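Local coordinates for insect group II chitinase (Ostrinia furnacalis, PDB 5Y2A), which probably hydrolyses the beta-1,4 links of chitin as the second catalytic domain of an insect group II chitinase of glycoside hydrolase family 18, at residues A40-E45 with D89-L94. Sequence-based numbering, arbitrary orientation.
Sequences AVLDKE and DKYSRL
Lys-90 and Arg-93, one turn apart on helix 90-95, each donate to a backbone carbonyl of 40-45. Lys-90 NZ lies 2.7 Å from Leu-42 O, in the plane of that carbonyl, and also forms a salt bridge with Asp-85. Its CG sits between the backbone N and the carbonyl carbon (chi1 61°), and from there the chain runs fully extended to the end of strand 34-42. Arg-93 NH2 reaches Lys-44 O at 2.8 Å with a nearly straight N-H...O angle of 162°; the oxygen lies at the edge of the guanidinium, in its plane. On the same guanidinium, NE makes a 3.0 Å salt bridge to Asp-89 OD1, meeting it from above the carboxylate plane, while NH1 donates to a water that in turn donates to Lys-44 O and Glu-45 O. Three partners thus fix the rotation of this flat group. Lys-44 NZ leads away to a salt bridge with Asp-274 of the second subunit.

Further in, Leu-42 lies against the Tyr-91 ring, with the Lys-90 chain alongside on an adjacent side. Its CD2 stands over the ring centre in a CH-pi contact, 3.8 Å from the centroid, and its CB rests 3.6 Å from Tyr-91 CZ. Leu-42 points toward the helix, and with CG anti to the backbone N (chi1 -172°) its CD1 touches Leu-94 CD2 at 4.0 Å; Phe-104 of helix 98-115 also packs on both leucines. Tyr-91 OH bonds to Asp-85, whose carboxylate also accepts from Leu-42 N.

The contact joins the end of a strand of the TIM barrel, and the turn after it, to the short helix following strand 75-81. The carbonyls of Leu-42, at the strand end, and Lys-44, in the turn, accept from cationic side chains, and the nearby Asp-85 and Asp-89 probably offset that positive charge.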
ATOM      1  N   ALA A  40      12.522  13.259  -2.617  1.00 13.34           N
ATOM      2  CA  ALA A  40      13.779  12.521  -2.605  1.00 17.67           C
ATOM      3  C   ALA A  40      13.823  11.651  -1.351  1.00 16.34           C
ATOM      4  O   ALA A  40      13.010  11.804  -0.434  1.00 16.08           O
ATOM      5  CB  ALA A  40      14.980  13.470  -2.662  1.00 15.21           C
ATOM      6  N   VAL A  41      14.777  10.719  -1.310  1.00 15.85           N
ATOM      7  CA  VAL A  41      14.870   9.766  -0.212  1.00 17.84           C
ATOM      8  C   VAL A  41      16.299   9.705   0.319  1.00 18.27           C
ATOM      9  O   VAL A  41      17.242  10.198  -0.297  1.00 20.65           O
ATOM     10  CB  VAL A  41      14.366   8.365  -0.619  1.00 18.33           C
ATOM     11  CG1 VAL A  41      12.877   8.430  -0.923  1.00 19.12           C
ATOM     12  CG2 VAL A  41      15.121   7.847  -1.826  1.00 17.84           C
ATOM     13  N   LEU A  42      16.434   9.112   1.504  1.00 18.61           N
ATOM     14  CA  LEU A  42      17.723   8.953   2.162  1.00 19.51           C
ATOM     15  C   LEU A  42      18.296   7.584   1.814  1.00 22.43           C
ATOM     16  O   LEU A  42      17.662   6.559   2.088  1.00 24.48           O
ATOM     17  CB  LEU A  42      17.578   9.093   3.677  1.00 20.95           C
ATOM     18  CG  LEU A  42      18.873   9.139   4.494  1.00 20.10           C
ATOM     19  CD1 LEU A  42      19.617  10.439   4.208  1.00 25.09           C
ATOM     20  CD2 LEU A  42      18.580   9.005   5.978  1.00 20.69           C
ATOM     21  N   ASP A  43      19.481   7.563   1.206  1.00 22.66           N
ATOM     22  CA  ASP A  43      20.129   6.286   0.930  1.00 27.57           C
ATOM     23  C   ASP A  43      20.407   5.550   2.237  1.00 24.66           C
ATOM     24  O   ASP A  43      21.005   6.107   3.164  1.00 26.83           O
ATOM     25  CB  ASP A  43      21.435   6.485   0.165  1.00 22.59           C
ATOM     26  CG  ASP A  43      22.032   5.166  -0.301  1.00 30.64           C
ATOM     27  OD1 ASP A  43      21.434   4.530  -1.194  1.00 31.88           O
ATOM     28  OD2 ASP A  43      23.062   4.742   0.259  1.00 28.35           O
ATOM     29  N   LYS A  44      19.970   4.290   2.303  1.00 25.63           N
ATOM     30  CA  LYS A  44      20.083   3.519   3.537  1.00 27.12           C
ATOM     31  C   LYS A  44      21.536   3.336   3.949  1.00 31.51           C
ATOM     32  O   LYS A  44      21.849   3.327   5.146  1.00 26.82           O
ATOM     33  CB  LYS A  44      19.408   2.159   3.355  1.00 29.17           C
ATOM     34  CG  LYS A  44      19.470   1.238   4.562  1.00 34.38           C
ATOM     35  CD  LYS A  44      19.060  -0.180   4.174  1.00 38.13           C
ATOM     36  CE  LYS A  44      18.842  -1.062   5.394  1.00 37.41           C
ATOM     37  NZ  LYS A  44      18.683  -2.493   4.999  1.00 36.84           N
ATOM     38  N   GLU A  45      22.430   3.180   2.975  1.00 30.65           N
ATOM     39  CA  GLU A  45      23.834   2.888   3.224  1.00 37.36           C
ATOM     40  C   GLU A  45      24.666   4.147   3.433  1.00 33.34           C
ATOM     41  O   GLU A  45      25.362   4.278   4.446  1.00 34.86           O
ATOM     42  CB  GLU A  45      24.403   2.080   2.056  1.00 38.35           C
ATOM     43  CG  GLU A  45      23.703   0.760   1.849  1.00 50.89           C
ATOM     44  CD  GLU A  45      23.920  -0.172   3.018  1.00 57.36           C
ATOM     45  OE1 GLU A  45      25.006  -0.103   3.632  1.00 61.37           O
ATOM     46  OE2 GLU A  45      23.001  -0.959   3.334  1.00 57.30           O
ATOM     47  N   ASP A  89      15.286   2.892  10.744  1.00 27.28           N
ATOM     48  CA  ASP A  89      16.129   3.699  11.618  1.00 27.89           C
ATOM     49  C   ASP A  89      17.115   4.593  10.877  1.00 25.05           C
ATOM     50  O   ASP A  89      17.923   5.257  11.528  1.00 27.06           O
ATOM     51  CB  ASP A  89      16.891   2.790  12.595  1.00 27.09           C
ATOM     52  CG  ASP A  89      17.971   1.940  11.918  1.00 31.26           C
ATOM     53  OD1 ASP A  89      18.158   2.029  10.686  1.00 27.81           O
ATOM     54  OD2 ASP A  89      18.636   1.161  12.636  1.00 31.66           O
ATOM     55  N   LYS A  90      17.069   4.638   9.541  1.00 24.15           N
ATOM     56  CA  LYS A  90      18.148   5.290   8.801  1.00 22.65           C
ATOM     57  C   LYS A  90      18.233   6.779   9.116  1.00 24.46           C
ATOM     58  O   LYS A  90      19.333   7.327   9.239  1.00 23.61           O
ATOM     59  CB  LYS A  90      17.999   5.049   7.296  1.00 25.92           C
ATOM     60  CG  LYS A  90      16.729   5.572   6.640  1.00 24.85           C
ATOM     61  CD  LYS A  90      16.741   5.241   5.149  1.00 24.59           C
ATOM     62  CE  LYS A  90      15.444   5.639   4.464  1.00 23.20           C
ATOM     63  NZ  LYS A  90      15.461   5.293   3.007  1.00 21.26           N
ATOM     64  N   TYR A  91      17.091   7.456   9.260  1.00 21.85           N
ATOM     65  CA  TYR A  91      17.152   8.861   9.653  1.00 21.83           C
ATOM     66  C   TYR A  91      17.690   9.010  11.071  1.00 21.04           C
ATOM     67  O   TYR A  91      18.451   9.941  11.356  1.00 21.89           O
ATOM     68  CB  TYR A  91      15.776   9.511   9.517  1.00 21.37           C
ATOM     69  CG  TYR A  91      15.392   9.782   8.082  1.00 20.58           C
ATOM     70  CD1 TYR A  91      15.760  10.967   7.452  1.00 21.17           C
ATOM     71  CD2 TYR A  91      14.670   8.846   7.352  1.00 19.65           C
ATOM     72  CE1 TYR A  91      15.414  11.215   6.136  1.00 20.82           C
ATOM     73  CE2 TYR A  91      14.320   9.084   6.035  1.00 20.16           C
ATOM     74  CZ  TYR A  91      14.695  10.267   5.434  1.00 19.06           C
ATOM     75  OH  TYR A  91      14.355  10.504   4.122  1.00 19.38           O
ATOM     76  N   SER A  92      17.314   8.099  11.972  1.00 22.64           N
ATOM     77  CA  SER A  92      17.859   8.135  13.328  1.00 25.46           C
ATOM     78  C   SER A  92      19.359   7.876  13.325  1.00 28.99           C
ATOM     79  O   SER A  92      20.109   8.506  14.085  1.00 27.62           O
ATOM     80  CB  SER A  92      17.150   7.109  14.207  1.00 26.23           C
ATOM     81  OG  SER A  92      17.596   7.192  15.550  1.00 26.64           O
ATOM     82  N   ARG A  93      19.818   6.948  12.479  1.00 26.65           N
ATOM     83  CA  ARG A  93      21.250   6.695  12.383  1.00 26.49           C
ATOM     84  C   ARG A  93      21.981   7.914  11.846  1.00 28.69           C
ATOM     85  O   ARG A  93      23.120   8.179  12.245  1.00 28.34           O
ATOM     86  CB  ARG A  93      21.517   5.469  11.504  1.00 27.95           C
ATOM     87  CG  ARG A  93      21.005   4.162  12.108  1.00 26.88           C
ATOM     88  CD  ARG A  93      21.521   2.932  11.365  1.00 29.71           C
ATOM     89  NE  ARG A  93      20.952   2.751  10.031  1.00 29.43           N
ATOM     90  CZ  ARG A  93      21.593   3.026   8.901  1.00 25.81           C
ATOM     91  NH1 ARG A  93      22.827   3.509   8.935  1.00 29.64           N
ATOM     92  NH2 ARG A  93      20.999   2.817   7.732  1.00 27.73           N
ATOM     93  N   LEU A  94      21.340   8.675  10.958  1.00 28.12           N
ATOM     94  CA  LEU A  94      21.955   9.891  10.436  1.00 24.51           C
ATOM     95  C   LEU A  94      22.093  10.952  11.526  1.00 25.46           C
ATOM     96  O   LEU A  94      23.194  11.451  11.787  1.00 28.45           O
ATOM     97  CB  LEU A  94      21.140  10.424   9.250  1.00 24.01           C
ATOM     98  CG  LEU A  94      21.406  11.864   8.801  1.00 22.23           C
ATOM     99  CD1 LEU A  94      22.842  12.048   8.349  1.00 24.02           C
ATOM    100  CD2 LEU A  94      20.437  12.277   7.687  1.00 19.18           C
TER
HETATM  101  O   HOH W   1      24.499   2.951   6.847  1.00 41.89           O